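Local coordinates for adhesin A (Fusobacterium nucleatum, PDB 3ETZ), which serves as a bacterial adhesin, folding into an antiparallel helical hairpin whose copies are thought to oligomerise through a chain of leucines, at residues A[41-46]-A[93-98]. The protein carries 1 engineered substitution. Residues are numbered along the deposited sequence; the frame is centred on the assembly and turned at random.
Sequences QALAQN and QQKAVI
L43 provides the apolar part of this contact. Its CG lies anti to the backbone N (chi1 173°), and CD2 is the methyl that meets K95 and I98. CD2 packs against K95 CG at 3.6 Å and against I98 CD1 at 3.8 Å. The extended K95 chain crosses the L43 side chain at about a right angle, and its aliphatic carbons make the contact.

Q94 makes the polar part. It runs past L43 in the opposite direction and brings its amide up to segment 41-46 of helix 5-63. The amide group packs against A42 CB and the CA of L43. It also lies nearly coplanar with the amide of N46, the two planes 19° apart. As modelled, N46 OD1 lies 3.0 Å from Q94 OE1 and 3.3 Å from Q94 NE2. Both amides are probably turned over in the model, and these distances do not settle the bonding.

The L43 and Q94 CA atoms are 6.2 Å apart. The axes of the two segments approach to 9.7 Å, and their N-to-C directions are 146° apart. L43 and N46 also touch M91, while I98 rests on A39 and R40. The contact lies near the centre of the chain, at the surface, and joins helix 5-63 to helix 70-108, the two arms of the antiparallel hairpin.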
loop_
_atom_site.group_PDB
_atom_site.type_symbol
_atom_site.label_atom_id
_atom_site.label_comp_id
_atom_site.label_asym_id
_atom_site.label_seq_id
_atom_site.Cartn_x
_atom_site.Cartn_y
_atom_site.Cartn_z
ATOM N N GLN A 41 -1.176 -8.106 0.756
ATOM C CA GLN A 41 -0.264 -9.110 1.297
ATOM C C GLN A 41 0.802 -8.450 2.201
ATOM O O GLN A 41 1.052 -8.904 3.324
ATOM C CB GLN A 41 0.390 -9.842 0.125
ATOM C CG GLN A 41 0.979 -11.203 0.423
ATOM C CD GLN A 41 1.374 -11.942 -0.858
ATOM O OE1 GLN A 41 0.584 -12.040 -1.801
ATOM N NE2 GLN A 41 2.594 -12.466 -0.889
ATOM N N ALA A 42 1.428 -7.383 1.698
ATOM C CA ALA A 42 2.452 -6.663 2.436
ATOM C C ALA A 42 1.842 -6.012 3.686
ATOM O O ALA A 42 2.448 -5.994 4.739
ATOM C CB ALA A 42 3.087 -5.593 1.538
ATOM N N LEU A 43 0.648 -5.453 3.555
ATOM C CA LEU A 43 0.004 -4.831 4.703
ATOM C C LEU A 43 -0.233 -5.862 5.825
ATOM O O LEU A 43 0.048 -5.592 6.992
ATOM C CB LEU A 43 -1.330 -4.209 4.296
ATOM C CG LEU A 43 -2.168 -3.667 5.462
ATOM C CD1 LEU A 43 -1.350 -2.589 6.211
ATOM C CD2 LEU A 43 -3.480 -3.092 4.939
ATOM N N ALA A 44 -0.743 -7.035 5.466
ATOM C CA ALA A 44 -1.013 -8.092 6.469
ATOM C C ALA A 44 0.275 -8.514 7.184
ATOM O O ALA A 44 0.297 -8.709 8.408
ATOM C CB ALA A 44 -1.697 -9.322 5.791
ATOM N N GLN A 45 1.363 -8.630 6.433
ATOM C CA GLN A 45 2.611 -9.022 7.039
ATOM C C GLN A 45 3.101 -7.892 7.933
ATOM O O GLN A 45 3.619 -8.129 9.027
ATOM C CB GLN A 45 3.639 -9.387 5.961
ATOM C CG GLN A 45 5.023 -9.622 6.537
ATOM C CD GLN A 45 5.909 -10.501 5.662
ATOM O OE1 GLN A 45 6.059 -10.264 4.454
ATOM N NE2 GLN A 45 6.512 -11.523 6.277
ATOM N N ASN A 46 2.918 -6.653 7.482
ATOM C CA ASN A 46 3.331 -5.496 8.268
ATOM C C ASN A 46 2.556 -5.361 9.588
ATOM O O ASN A 46 3.140 -5.015 10.614
ATOM C CB ASN A 46 3.156 -4.198 7.465
ATOM C CG ASN A 46 4.348 -3.915 6.539
ATOM O OD1 ASN A 46 4.259 -3.117 5.592
ATOM N ND2 ASN A 46 5.461 -4.548 6.819
ATOM N N GLN A 93 0.137 4.090 3.644
ATOM C CA GLN A 93 0.217 4.193 2.193
ATOM C C GLN A 93 -0.326 2.921 1.539
ATOM O O GLN A 93 -0.958 2.980 0.484
ATOM C CB GLN A 93 1.676 4.442 1.757
ATOM C CG GLN A 93 2.170 5.858 2.064
ATOM C CD GLN A 93 1.237 6.944 1.527
ATOM O OE1 GLN A 93 0.867 6.938 0.357
ATOM N NE2 GLN A 93 0.845 7.868 2.394
ATOM N N GLN A 94 -0.077 1.764 2.156
ATOM C CA GLN A 94 -0.593 0.509 1.644
ATOM C C GLN A 94 -2.121 0.491 1.707
ATOM O O GLN A 94 -2.782 0.037 0.762
ATOM C CB GLN A 94 0.018 -0.683 2.412
ATOM C CG GLN A 94 1.471 -0.938 1.977
ATOM C CD GLN A 94 2.279 -1.786 2.948
ATOM O OE1 GLN A 94 1.891 -2.017 4.109
ATOM N NE2 GLN A 94 3.435 -2.217 2.488
ATOM N N LYS A 95 -2.691 0.983 2.805
ATOM C CA LYS A 95 -4.155 1.031 2.903
ATOM C C LYS A 95 -4.708 2.017 1.881
ATOM O O LYS A 95 -5.782 1.790 1.335
ATOM C CB LYS A 95 -4.628 1.453 4.298
ATOM C CG LYS A 95 -4.413 0.378 5.361
ATOM C CD LYS A 95 -4.877 0.838 6.738
ATOM C CE LYS A 95 -4.764 -0.288 7.777
ATOM N NZ LYS A 95 -4.937 0.260 9.162
ATOM N N ALA A 96 -3.978 3.098 1.613
ATOM C CA ALA A 96 -4.422 4.103 0.627
ATOM C C ALA A 96 -4.489 3.494 -0.783
ATOM O O ALA A 96 -5.375 3.848 -1.569
ATOM C CB ALA A 96 -3.480 5.341 0.628
ATOM N N VAL A 97 -3.559 2.591 -1.102
ATOM C CA VAL A 97 -3.549 1.919 -2.402
ATOM C C VAL A 97 -4.756 0.999 -2.507
ATOM O O VAL A 97 -5.455 0.988 -3.518
ATOM C CB VAL A 97 -2.270 1.059 -2.605
ATOM C CG1 VAL A 97 -2.446 0.103 -3.794
ATOM C CG2 VAL A 97 -1.073 1.976 -2.858
ATOM N N ILE A 98 -5.008 0.240 -1.450
ATOM C CA ILE A 98 -6.128 -0.688 -1.424
ATOM C C ILE A 98 -7.452 0.089 -1.493
ATOM O O ILE A 98 -8.366 -0.264 -2.249
ATOM C CB ILE A 98 -6.085 -1.548 -0.135
ATOM C CG1 ILE A 98 -4.802 -2.391 -0.135
ATOM C CG2 ILE A 98 -7.345 -2.397 -0.022
ATOM C CD1 ILE A 98 -4.450 -2.991 1.231
#